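Local coordinates for protein OR486 (Synthetic construct, PDB 4R80) that has no known biological function but was designed from scratch to adopt the cystatin fold, one helix lying across a curved antiparallel beta sheet, at residues 7-11 with 61-66; 4-8 with 32-36. One frame throughout, in Å; residues are numbered along the deposited sequence.

Contact 1: residues 7-11 with 61-66; sequences EKRRA and KQGNTF
R10 lays its guanidinium against the ring of F66, and the two flat groups are steeply inclined, 64° between their planes, rather than stacked. The ring comes in with its CE1 corner over one face of the guanidinium, F66 CE1 standing 3.5 Å from R10 CZ, while R10 CB lies above a face of the same ring, offset toward the rim. This wrapping follows from the arginine's shape: CG is anti to the carbonyl carbon and the chain bends at CD (chi3 60°), which carries the charged end past the ring to the turn beyond. There R10 NH2 donates to the main-chain oxygen of N64 at 2.9 Å, in a bent bond that leaves the guanidinium plane by 32°. A second, weak bond runs from R10 NH1 to N64 OD1 at 3.2 Å, with the amide turned almost perpendicular to the guanidinium. This turn closes the hairpin of strands 51-62 and 65-76, and the first turns of helix 4-22 meet it here, at one end of the helix-on-sheet packing of this designed cystatin fold. Within the hairpin, T65 OG1 and T65 N both donate to Q62 O. One helical turn before R10, the aliphatic part of E7 takes the far end of the phenylalanine, E7 CB lying 3.8 Å from F66 CZ. Its extended chain then carries the carboxylate across K61 at about a right angle, where E7 OE2 meets K61 CE at 3.4 Å and forms a long salt bridge with K61 NZ at 3.7 Å. The lysine's bend at chi4 turns that same NZ onto G63 O, 2.8 Å away, so its firmer bond stays inside the hairpin. A11 CB touches F66 CD2, with V59 packing against both residues.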
loop_
_atom_site.group_PDB
_atom_site.type_symbol
_atom_site.label_atom_id
_atom_site.label_comp_id
_atom_site.label_asym_id
_atom_site.label_seq_id
_atom_site.Cartn_x
_atom_site.Cartn_y
_atom_site.Cartn_z
ATOM N N GLU A 7 -2.263 -1.730 -13.563
ATOM C CA GLU A 7 -2.308 -2.666 -12.446
ATOM C C GLU A 7 -1.606 -2.108 -11.214
ATOM O O GLU A 7 -2.028 -2.358 -10.087
ATOM C CB GLU A 7 -1.714 -4.023 -12.839
ATOM C CG GLU A 7 -2.516 -4.775 -13.895
ATOM C CD GLU A 7 -1.962 -6.161 -14.169
ATOM O OE1 GLU A 7 -0.946 -6.530 -13.549
ATOM O OE2 GLU A 7 -2.537 -6.882 -15.011
ATOM N N LYS A 8 -0.529 -1.359 -11.433
ATOM C CA LYS A 8 0.170 -0.702 -10.337
ATOM C C LYS A 8 -0.701 0.387 -9.726
ATOM O O LYS A 8 -0.675 0.610 -8.518
ATOM C CB LYS A 8 1.499 -0.101 -10.799
ATOM C CG LYS A 8 2.580 -1.113 -11.127
ATOM C CD LYS A 8 3.810 -0.411 -11.678
ATOM C CE LYS A 8 5.040 -1.292 -11.590
ATOM N NZ LYS A 8 6.242 -0.610 -12.139
ATOM N N ARG A 9 -1.464 1.069 -10.572
ATOM C CA ARG A 9 -2.340 2.140 -10.112
ATOM C C ARG A 9 -3.468 1.614 -9.225
ATOM O O ARG A 9 -3.736 2.165 -8.157
ATOM C CB ARG A 9 -2.889 2.932 -11.303
ATOM C CG ARG A 9 -3.785 4.098 -10.924
ATOM C CD ARG A 9 -4.675 4.504 -12.088
ATOM N NE ARG A 9 -5.626 3.457 -12.445
ATOM C CZ ARG A 9 -6.794 3.269 -11.841
ATOM N NH1 ARG A 9 -7.161 4.055 -10.839
ATOM N NH2 ARG A 9 -7.596 2.290 -12.239
ATOM N N ARG A 10 -4.118 0.543 -9.670
ATOM C CA ARG A 10 -5.196 -0.077 -8.908
ATOM C C ARG A 10 -4.690 -0.662 -7.587
ATOM O O ARG A 10 -5.309 -0.479 -6.537
ATOM C CB ARG A 10 -5.891 -1.157 -9.741
ATOM C CG ARG A 10 -6.676 -0.622 -10.931
ATOM C CD ARG A 10 -7.266 -1.752 -11.772
ATOM N NE ARG A 10 -8.177 -2.611 -11.020
ATOM C CZ ARG A 10 -8.799 -3.666 -11.534
ATOM N NH1 ARG A 10 -8.615 -4.005 -12.802
ATOM N NH2 ARG A 10 -9.603 -4.391 -10.766
ATOM N N ALA A 11 -3.556 -1.355 -7.646
ATOM C CA ALA A 11 -2.982 -1.980 -6.459
ATOM C C ALA A 11 -2.580 -0.926 -5.440
ATOM O O ALA A 11 -2.748 -1.124 -4.238
ATOM C CB ALA A 11 -1.784 -2.842 -6.830
ATOM N N LYS A 61 -3.119 -9.864 -7.381
ATOM C CA LYS A 61 -4.062 -9.895 -8.492
ATOM C C LYS A 61 -4.536 -11.318 -8.765
ATOM O O LYS A 61 -3.746 -12.177 -9.161
ATOM C CB LYS A 61 -3.409 -9.327 -9.756
ATOM C CG LYS A 61 -4.173 -9.615 -11.043
ATOM C CD LYS A 61 -3.371 -9.194 -12.272
ATOM C CE LYS A 61 -4.113 -9.505 -13.569
ATOM N NZ LYS A 61 -5.421 -8.804 -13.651
ATOM N N GLN A 62 -5.823 -11.560 -8.552
ATOM C CA GLN A 62 -6.412 -12.873 -8.793
ATOM C C GLN A 62 -7.512 -12.738 -9.836
ATOM O O GLN A 62 -8.623 -12.311 -9.525
ATOM C CB GLN A 62 -6.968 -13.475 -7.502
ATOM C CG GLN A 62 -7.591 -14.856 -7.675
ATOM C CD GLN A 62 -6.565 -15.938 -7.975
ATOM O OE1 GLN A 62 -6.103 -16.635 -7.072
ATOM N NE2 GLN A 62 -6.211 -16.087 -9.248
ATOM N N GLY A 63 -7.195 -13.098 -11.075
ATOM C CA GLY A 63 -8.100 -12.867 -12.185
ATOM C C GLY A 63 -8.074 -11.392 -12.531
ATOM O O GLY A 63 -7.215 -10.942 -13.290
ATOM N N ASN A 64 -9.011 -10.634 -11.972
ATOM C CA ASN A 64 -8.990 -9.183 -12.115
ATOM C C ASN A 64 -9.370 -8.461 -10.825
ATOM O O ASN A 64 -9.746 -7.288 -10.845
ATOM C CB ASN A 64 -9.891 -8.722 -13.260
ATOM C CG ASN A 64 -9.486 -7.364 -13.800
ATOM O OD1 ASN A 64 -8.304 -7.023 -13.825
ATOM N ND2 ASN A 64 -10.468 -6.569 -14.196
ATOM N N THR A 65 -9.275 -9.167 -9.705
ATOM C CA THR A 65 -9.494 -8.549 -8.404
ATOM C C THR A 65 -8.157 -8.287 -7.728
ATOM O O THR A 65 -7.251 -9.118 -7.785
ATOM C CB THR A 65 -10.368 -9.428 -7.492
ATOM O OG1 THR A 65 -9.929 -10.790 -7.572
ATOM C CG2 THR A 65 -11.828 -9.345 -7.912
ATOM N N PHE A 66 -8.035 -7.127 -7.095
ATOM C CA PHE A 66 -6.820 -6.783 -6.370
ATOM C C PHE A 66 -7.070 -6.797 -4.868
ATOM O O PHE A 66 -7.746 -5.921 -4.329
ATOM C CB PHE A 66 -6.295 -5.420 -6.819
ATOM C CG PHE A 66 -5.653 -5.438 -8.177
ATOM C CD1 PHE A 66 -6.414 -5.255 -9.320
ATOM C CD2 PHE A 66 -4.291 -5.645 -8.310
ATOM C CE1 PHE A 66 -5.827 -5.276 -10.572
ATOM C CE2 PHE A 66 -3.697 -5.665 -9.559
ATOM C CZ PHE A 66 -4.466 -5.480 -10.690
#

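Contact 2: residues 4-8 with 32-36; sequences EEEEK and RVQKQ
K35 stretches its methylenes past two helix carboxylates. E4 OE2 lies 3.1 Å from K35 CD, and E7 OE1 is 3.0 Å from K35 CE, so the carboxylates meet the chain more closely than its charge. E4 OE1 makes only a long salt bridge to K35 NZ, at 3.9 Å; K35 NZ donates instead to the backbone oxygen of G37. The extended K8 chain crosses K35 at about a right angle, its CE 4.0 Å from K35 CB, and slides past V33 in the opposite direction, K8 CB to V33 CG1 3.8 Å. One water ties K8 NZ (3.1 Å) to V33 O (2.6 Å), while E4 OE2 adds a long salt bridge to K8 NZ, completing a network of E4, K8 and K35. A bend at chi2 (71°) brings the E4 carboxylate obliquely against the K35 methylenes. Cutting K35 back to an alanine is likely to leave a gap beside both carboxylates and rob them of a nearby positive charge, and G37 O of its donor. V33 and K35 touch I40 of strand 39-48, and the axes of 4-8 and 32-36 approach to 9.4 Å at 119°, where helix 4-22 begins over 28-36, an outer strand.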
loop_
_atom_site.group_PDB
_atom_site.type_symbol
_atom_site.label_atom_id
_atom_site.label_comp_id
_atom_site.label_asym_id
_atom_site.label_seq_id
_atom_site.Cartn_x
_atom_site.Cartn_y
_atom_site.Cartn_z
ATOM N N GLU A 4 0.750 -2.777 -17.459
ATOM C CA GLU A 4 1.606 -2.676 -16.284
ATOM C C GLU A 4 1.276 -1.493 -15.367
ATOM O O GLU A 4 1.229 -1.646 -14.145
ATOM C CB GLU A 4 3.072 -2.596 -16.726
ATOM C CG GLU A 4 4.071 -2.474 -15.587
ATOM C CD GLU A 4 4.204 -3.751 -14.781
ATOM O OE1 GLU A 4 3.871 -4.834 -15.307
ATOM O OE2 GLU A 4 4.645 -3.668 -13.618
ATOM N N GLU A 5 1.047 -0.326 -15.954
ATOM C CA GLU A 5 0.777 0.885 -15.182
ATOM C C GLU A 5 -0.633 0.907 -14.597
ATOM O O GLU A 5 -0.871 1.481 -13.535
ATOM C CB GLU A 5 1.016 2.124 -16.050
ATOM C CG GLU A 5 0.808 3.444 -15.332
ATOM C CD GLU A 5 1.455 3.476 -13.962
ATOM O OE1 GLU A 5 2.656 3.149 -13.857
ATOM O OE2 GLU A 5 0.759 3.826 -12.986
ATOM N N GLU A 6 -1.560 0.261 -15.294
ATOM C CA GLU A 6 -2.952 0.189 -14.875
ATOM C C GLU A 6 -3.091 -0.690 -13.637
ATOM O O GLU A 6 -3.923 -0.432 -12.769
ATOM C CB GLU A 6 -3.772 -0.393 -16.024
ATOM C CG GLU A 6 -5.274 -0.208 -15.962
ATOM C CD GLU A 6 -5.984 -1.293 -15.174
ATOM O OE1 GLU A 6 -5.375 -2.349 -14.899
ATOM O OE2 GLU A 6 -7.179 -1.102 -14.868
ATOM N N GLU A 7 -2.263 -1.730 -13.563
ATOM C CA GLU A 7 -2.308 -2.666 -12.446
ATOM C C GLU A 7 -1.606 -2.108 -11.214
ATOM O O GLU A 7 -2.028 -2.358 -10.087
ATOM C CB GLU A 7 -1.714 -4.023 -12.839
ATOM C CG GLU A 7 -2.516 -4.775 -13.895
ATOM C CD GLU A 7 -1.962 -6.161 -14.169
ATOM O OE1 GLU A 7 -0.946 -6.530 -13.549
ATOM O OE2 GLU A 7 -2.537 -6.882 -15.011
ATOM N N LYS A 8 -0.529 -1.359 -11.433
ATOM C CA LYS A 8 0.170 -0.702 -10.337
ATOM C C LYS A 8 -0.701 0.387 -9.726
ATOM O O LYS A 8 -0.675 0.610 -8.518
ATOM C CB LYS A 8 1.499 -0.101 -10.799
ATOM C CG LYS A 8 2.580 -1.113 -11.127
ATOM C CD LYS A 8 3.810 -0.411 -11.678
ATOM C CE LYS A 8 5.040 -1.292 -11.590
ATOM N NZ LYS A 8 6.242 -0.610 -12.139
ATOM N N ARG A 32 6.721 4.027 -3.062
ATOM C CA ARG A 32 7.150 3.128 -4.126
ATOM C C ARG A 32 6.140 2.022 -4.399
ATOM O O ARG A 32 5.558 1.448 -3.478
ATOM C CB ARG A 32 8.527 2.531 -3.822
ATOM C CG ARG A 32 9.265 2.049 -5.063
ATOM C CD ARG A 32 10.644 1.514 -4.723
ATOM N NE ARG A 32 10.622 0.090 -4.411
ATOM C CZ ARG A 32 10.849 -0.870 -5.302
ATOM N NH1 ARG A 32 11.118 -0.558 -6.562
ATOM N NH2 ARG A 32 10.810 -2.143 -4.933
ATOM N N VAL A 33 5.936 1.739 -5.679
ATOM C CA VAL A 33 5.095 0.630 -6.097
ATOM C C VAL A 33 5.926 -0.308 -6.960
ATOM O O VAL A 33 6.558 0.118 -7.925
ATOM C CB VAL A 33 3.873 1.120 -6.895
ATOM C CG1 VAL A 33 3.020 -0.056 -7.338
ATOM C CG2 VAL A 33 3.055 2.099 -6.063
ATOM N N GLN A 34 5.923 -1.588 -6.606
ATOM C CA GLN A 34 6.723 -2.575 -7.316
ATOM C C GLN A 34 5.917 -3.828 -7.625
ATOM O O GLN A 34 5.210 -4.352 -6.766
ATOM C CB GLN A 34 7.964 -2.950 -6.509
ATOM C CG GLN A 34 8.843 -3.981 -7.197
ATOM C CD GLN A 34 9.558 -4.884 -6.215
ATOM O OE1 GLN A 34 9.758 -4.524 -5.057
ATOM N NE2 GLN A 34 9.937 -6.072 -6.671
ATOM N N LYS A 35 6.036 -4.309 -8.857
ATOM C CA LYS A 35 5.273 -5.465 -9.303
ATOM C C LYS A 35 6.176 -6.663 -9.560
ATOM O O LYS A 35 7.214 -6.548 -10.209
ATOM C CB LYS A 35 4.482 -5.130 -10.565
ATOM C CG LYS A 35 3.626 -6.274 -11.076
ATOM C CD LYS A 35 2.835 -5.859 -12.300
ATOM C CE LYS A 35 1.964 -6.990 -12.797
ATOM N NZ LYS A 35 2.774 -8.096 -13.381
ATOM N N GLN A 36 5.760 -7.813 -9.041
ATOM C CA GLN A 36 6.471 -9.067 -9.245
ATOM C C GLN A 36 5.458 -10.164 -9.554
ATOM O O GLN A 36 4.892 -10.771 -8.647
ATOM C CB GLN A 36 7.273 -9.432 -7.994
ATOM C CG GLN A 36 8.106 -10.694 -8.131
ATOM C CD GLN A 36 8.673 -11.166 -6.806
ATOM O OE1 GLN A 36 8.324 -10.647 -5.746
ATOM N NE2 GLN A 36 9.554 -12.160 -6.861
HETATM O O HOH W 1 6.940 1.584 -10.004
#

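How the contacts relate
Contacts 1 and 2 use overlapping turns at the start of helix 4-22, sharing E7 and K8, and their centres lie about 9 Å apart. Together they spread the helix over the sheet: 4-8 leans on strand 28-36 at one outer edge, while 7-11 meets the hairpin whose second strand, 65-76, forms the other. E7 is the residue that serves both, facing K61 with one carboxylate oxygen and K35 with the other; K8 works in contact 2 alone. Both include long ion pairs, through E7 in contact 1 and E4 in contact 2, but an aromatic ring and direct hydrogen bonds mark the first, lysine chains and a bridging water the second.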